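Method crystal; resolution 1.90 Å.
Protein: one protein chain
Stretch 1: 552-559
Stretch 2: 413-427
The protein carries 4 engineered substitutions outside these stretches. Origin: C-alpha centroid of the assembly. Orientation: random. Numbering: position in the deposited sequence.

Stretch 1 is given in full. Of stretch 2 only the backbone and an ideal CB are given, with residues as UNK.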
# COMPACT_ATOMS: atom_id res chain seq x y z
N ASP A 552 6.41 -0.10 6.95
CA ASP A 552 7.53 0.70 6.44
C ASP A 552 7.71 0.51 4.93
O ASP A 552 7.99 -0.60 4.48
CB ASP A 552 8.83 0.34 7.15
CG ASP A 552 10.03 1.13 6.63
OD1 ASP A 552 9.86 2.07 5.83
OD2 ASP A 552 11.16 0.82 7.04
N PRO A 553 7.54 1.59 4.14
CA PRO A 553 7.56 1.45 2.68
C PRO A 553 8.90 1.00 2.14
O PRO A 553 8.94 0.30 1.12
CB PRO A 553 7.23 2.87 2.18
CG PRO A 553 7.53 3.76 3.33
CD PRO A 553 7.22 2.96 4.56
N VAL A 554 9.98 1.41 2.80
CA VAL A 554 11.31 1.03 2.40
C VAL A 554 11.48 -0.47 2.53
O VAL A 554 11.85 -1.14 1.58
CB VAL A 554 12.38 1.75 3.24
CG1 VAL A 554 13.76 1.16 2.97
CG2 VAL A 554 12.35 3.25 2.96
N LEU A 555 11.20 -1.01 3.72
CA LEU A 555 11.28 -2.45 3.92
C LEU A 555 10.31 -3.17 2.97
O LEU A 555 10.68 -4.18 2.35
CB LEU A 555 10.98 -2.82 5.38
CG LEU A 555 11.23 -4.28 5.78
CD1 LEU A 555 12.53 -4.78 5.19
CD2 LEU A 555 11.23 -4.45 7.30
N ARG A 556 9.10 -2.64 2.84
CA ARG A 556 8.09 -3.24 1.97
C ARG A 556 8.62 -3.42 0.54
O ARG A 556 8.51 -4.48 -0.03
CB ARG A 556 6.81 -2.39 1.94
CG ARG A 556 5.67 -2.99 1.12
CD ARG A 556 4.63 -1.91 0.77
NE ARG A 556 5.25 -0.85 -0.04
CZ ARG A 556 4.75 0.36 -0.22
NH1 ARG A 556 3.61 0.71 0.36
NH2 ARG A 556 5.39 1.25 -0.98
N ASP A 557 9.19 -2.37 -0.02
CA ASP A 557 9.59 -2.42 -1.42
C ASP A 557 10.89 -3.22 -1.64
O ASP A 557 11.20 -3.63 -2.77
CB ASP A 557 9.71 -0.99 -1.95
CG ASP A 557 8.36 -0.27 -1.95
OD1 ASP A 557 7.33 -0.96 -1.87
OD2 ASP A 557 8.34 0.98 -2.02
N ALA A 558 11.63 -3.47 -0.56
CA ALA A 558 12.72 -4.44 -0.58
C ALA A 558 12.19 -5.88 -0.52
O ALA A 558 12.92 -6.82 -0.77
CB ALA A 558 13.67 -4.19 0.57
N GLY A 559 10.91 -6.03 -0.15
CA GLY A 559 10.27 -7.33 -0.15
C GLY A 559 10.12 -7.93 1.24
O GLY A 559 9.76 -9.09 1.39
N UNK A 413 18.69 -2.60 -5.13
CA UNK A 413 18.44 -1.16 -5.26
C UNK A 413 16.94 -0.81 -5.29
O UNK A 413 16.58 0.37 -5.24
CB UNK A 413 19.11 -0.64 -6.53
N UNK A 414 16.07 -1.83 -5.32
CA UNK A 414 14.63 -1.61 -5.46
C UNK A 414 14.06 -0.67 -4.39
O UNK A 414 13.25 0.22 -4.70
CB UNK A 414 13.90 -2.95 -5.40
N UNK A 415 14.47 -0.86 -3.13
CA UNK A 415 13.92 0.01 -2.08
C UNK A 415 14.25 1.48 -2.37
O UNK A 415 13.42 2.37 -2.15
CB UNK A 415 14.47 -0.39 -0.71
N UNK A 416 15.44 1.74 -2.90
CA UNK A 416 15.83 3.09 -3.26
C UNK A 416 15.14 3.60 -4.51
O UNK A 416 14.72 4.77 -4.58
CB UNK A 416 17.35 3.15 -3.45
N UNK A 417 15.02 2.73 -5.50
CA UNK A 417 14.31 3.09 -6.72
C UNK A 417 12.90 3.63 -6.43
O UNK A 417 12.47 4.63 -7.01
CB UNK A 417 14.22 1.88 -7.65
N UNK A 418 12.18 2.97 -5.52
CA UNK A 418 10.82 3.37 -5.20
C UNK A 418 10.68 4.29 -3.99
O UNK A 418 9.59 4.82 -3.74
CB UNK A 418 9.98 2.11 -4.97
N UNK A 419 11.76 4.45 -3.23
CA UNK A 419 11.81 5.41 -2.12
C UNK A 419 13.10 6.20 -2.19
O UNK A 419 14.09 5.83 -1.56
CB UNK A 419 11.69 4.70 -0.77
N UNK A 420 13.07 7.30 -2.94
CA UNK A 420 14.28 8.03 -3.30
C UNK A 420 14.98 8.71 -2.13
O UNK A 420 16.08 9.21 -2.29
CB UNK A 420 13.94 9.08 -4.35
N UNK A 421 14.34 8.77 -0.96
CA UNK A 421 15.01 9.35 0.20
C UNK A 421 15.77 8.26 0.98
O UNK A 421 16.56 8.57 1.88
CB UNK A 421 13.99 10.05 1.11
N UNK A 422 15.53 7.00 0.62
CA UNK A 422 16.34 5.91 1.17
C UNK A 422 17.74 5.96 0.57
O UNK A 422 17.88 6.06 -0.64
CB UNK A 422 15.69 4.55 0.90
N UNK A 423 18.76 5.88 1.43
CA UNK A 423 20.13 6.09 0.99
C UNK A 423 20.99 4.81 0.88
O UNK A 423 22.05 4.84 0.29
CB UNK A 423 20.81 7.06 1.96
N UNK A 424 20.54 3.69 1.45
CA UNK A 424 21.31 2.44 1.34
C UNK A 424 20.49 1.30 0.70
O UNK A 424 19.27 1.27 0.82
CB UNK A 424 21.80 2.01 2.73
N UNK A 425 21.16 0.37 0.01
CA UNK A 425 20.43 -0.76 -0.56
C UNK A 425 20.13 -1.82 0.49
O UNK A 425 20.62 -1.72 1.63
CB UNK A 425 21.23 -1.38 -1.71
N UNK A 426 19.36 -2.83 0.09
CA UNK A 426 19.05 -3.99 0.93
C UNK A 426 19.39 -5.28 0.18
O UNK A 426 18.73 -5.61 -0.80
CB UNK A 426 17.58 -3.98 1.34
N UNK A 427 20.39 -6.02 0.65
CA UNK A 427 20.90 -7.18 -0.08
C UNK A 427 19.96 -8.41 0.04
O UNK A 427 19.06 -8.44 0.88
CB UNK A 427 22.29 -7.54 0.44

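Position 413 lies on a helix, and nothing of stretch 1 comes within 5.5 Å of its ideal CB. Stretch 1 therefore sets no preference. The residue is Ile 413, out of reach.

Position 414 points its CB toward stretch 1, 3.8 Å from Asp 557 O. That carbonyl is an acceptor, and the carboxylate of Asp 557 is also on this side. A long donor would suit, lysine or arginine, perhaps glutamine. The residue is Arg 414. Its extended chain brings NH1 to Asp 557 O at 2.9 Å, a hydrogen bond near the guanidinium plane. NH1 also lies 4.2 Å from Asp 557 OD1, near enough for favourable charge but beyond a salt bridge.

Position 415 points sideways. Its CB is 3.6 Å from Val 554 O and 4.1 Å from Ala 558 CB. The two helices are close here, so a small or compact residue fits: alanine, serine, asparagine. The residue is Asn 415, with chi1 p. Its amide turns to its own stretch: Asn 415 ND2 donates to the backbone O of 424 at 3.0 Å.

Positions 416 and 417 are helical and find nothing of stretch 1 near their ideal CB. At 416 the CB would point away. Many residues would do; they are Gly 416 and Ala 417.

Position 418 points toward stretch 1, its CB 3.6 Å from Asp 557 OD2. A neutral residue, aliphatic or aromatic, could put its CB here; an acid would be unfavourable beside the carboxylate. The residue is Tyr 418, with chi1 m.

Position 419 leaves helical angles and points toward stretch 1. Val 554 CG2 lies 4.1 Å from its CB, and Asp 557 OD2 lies 5.2 Å away. A donor two bonds beyond CB would suit; asparagine fits, and histidine or glutamine might. The residue is Asn 419. ND2 donates to Asp 557 OD2 at 2.8 Å and to Asn 415 O at 3.1 Å, tying the helix end to the carboxylate. Water 1 lies 3.2 Å from Asn 419 OD1 and 3.1 Å from Asp 557 OD2, within hydrogen-bonding reach of both.

Positions 420 and 421 are the middle of a type I turn, with open space toward stretch 1. Polar residues suit. Asn 420 donates from ND2 back to Gly 416 O at 3.0 Å; the end of Arg 421 leads away.

Position 422 points toward Val 554 CG2, 4.1 Å from its CB. A small residue fits, such as alanine, serine or cysteine. Ser 422 places OG 4.0 Å from Val 554 CG1.

Stretch 1 sets no preference at 423, 424 or 425; at 425 phi is -80°, which allows proline. They are Ile 423, Cys 424 and Pro 425.

Position 426 points toward Ala 558 CB, 4.0 Å from its CB. Val 554 and the acidic Asp 552 lie further along. A long chain with a charged end suits, arginine or lysine. Arg 426 lays one guanidinium face over Val 554 CG1, 3.4 Å from NH2. NH2 also donates to water 2 at 2.9 Å, which donates to Asp 552 OD2 at 2.8 Å.

Position 427 is out of reach, so stretch 1 sets no preference. It holds Thr 427.

Stretch 2, residues 413-427: IRNGAYNNRSICPRT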
# COMPACT_ATOMS: atom_id res chain seq x y z
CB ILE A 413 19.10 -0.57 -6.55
CG1 ILE A 413 18.39 -1.09 -7.80
CG2 ILE A 413 20.62 -0.85 -6.57
CD1 ILE A 413 18.60 -0.20 -9.02
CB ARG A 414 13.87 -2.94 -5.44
CG ARG A 414 12.45 -2.80 -5.95
CD ARG A 414 11.66 -4.12 -5.94
NE ARG A 414 10.41 -3.98 -6.68
CZ ARG A 414 9.28 -3.51 -6.16
NH1 ARG A 414 9.23 -3.14 -4.88
NH2 ARG A 414 8.19 -3.40 -6.92
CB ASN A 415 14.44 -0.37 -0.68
CG ASN A 415 15.93 -0.18 -0.53
OD1 ASN A 415 16.72 -0.78 -1.24
ND2 ASN A 415 16.33 0.71 0.36
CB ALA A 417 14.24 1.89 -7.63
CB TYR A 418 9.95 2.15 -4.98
CG TYR A 418 9.55 1.44 -6.24
CD1 TYR A 418 8.59 1.99 -7.09
CD2 TYR A 418 10.10 0.21 -6.58
CE1 TYR A 418 8.20 1.34 -8.26
CE2 TYR A 418 9.72 -0.44 -7.75
CZ TYR A 418 8.77 0.13 -8.58
OH TYR A 418 8.37 -0.53 -9.72
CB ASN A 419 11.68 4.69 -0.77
CG ASN A 419 10.41 3.85 -0.68
OD1 ASN A 419 9.36 4.34 -0.25
ND2 ASN A 419 10.49 2.59 -1.11
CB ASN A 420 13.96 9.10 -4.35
CG ASN A 420 13.58 8.53 -5.72
OD1 ASN A 420 12.98 9.23 -6.54
ND2 ASN A 420 13.94 7.27 -5.97
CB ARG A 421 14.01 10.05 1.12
CG ARG A 421 13.31 11.24 0.47
CD ARG A 421 12.64 12.10 1.54
NE ARG A 421 11.66 13.04 0.98
CZ ARG A 421 10.93 13.88 1.72
NH1 ARG A 421 11.07 13.92 3.03
NH2 ARG A 421 10.07 14.69 1.13
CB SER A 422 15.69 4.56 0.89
OG SER A 422 16.57 3.50 1.28
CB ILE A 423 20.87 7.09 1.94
CG1 ILE A 423 21.08 6.49 3.33
CG2 ILE A 423 20.09 8.40 2.05
CD1 ILE A 423 21.89 7.36 4.26
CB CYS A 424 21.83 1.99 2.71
SG CYS A 424 23.30 2.92 3.27
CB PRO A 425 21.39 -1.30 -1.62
CG PRO A 425 22.74 -0.99 -1.05
CD PRO A 425 22.59 0.34 -0.34
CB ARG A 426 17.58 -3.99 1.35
CG ARG A 426 17.09 -2.72 2.04
CD ARG A 426 17.78 -2.48 3.36
NE ARG A 426 17.03 -1.53 4.18
CZ ARG A 426 17.17 -0.21 4.14
NH1 ARG A 426 18.05 0.34 3.32
NH2 ARG A 426 16.43 0.56 4.94
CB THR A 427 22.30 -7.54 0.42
OG1 THR A 427 22.24 -7.87 1.81
CG2 THR A 427 23.25 -6.33 0.23
O HOH W 1 6.88 3.70 -2.16
O HOH W 2 13.83 0.76 6.31
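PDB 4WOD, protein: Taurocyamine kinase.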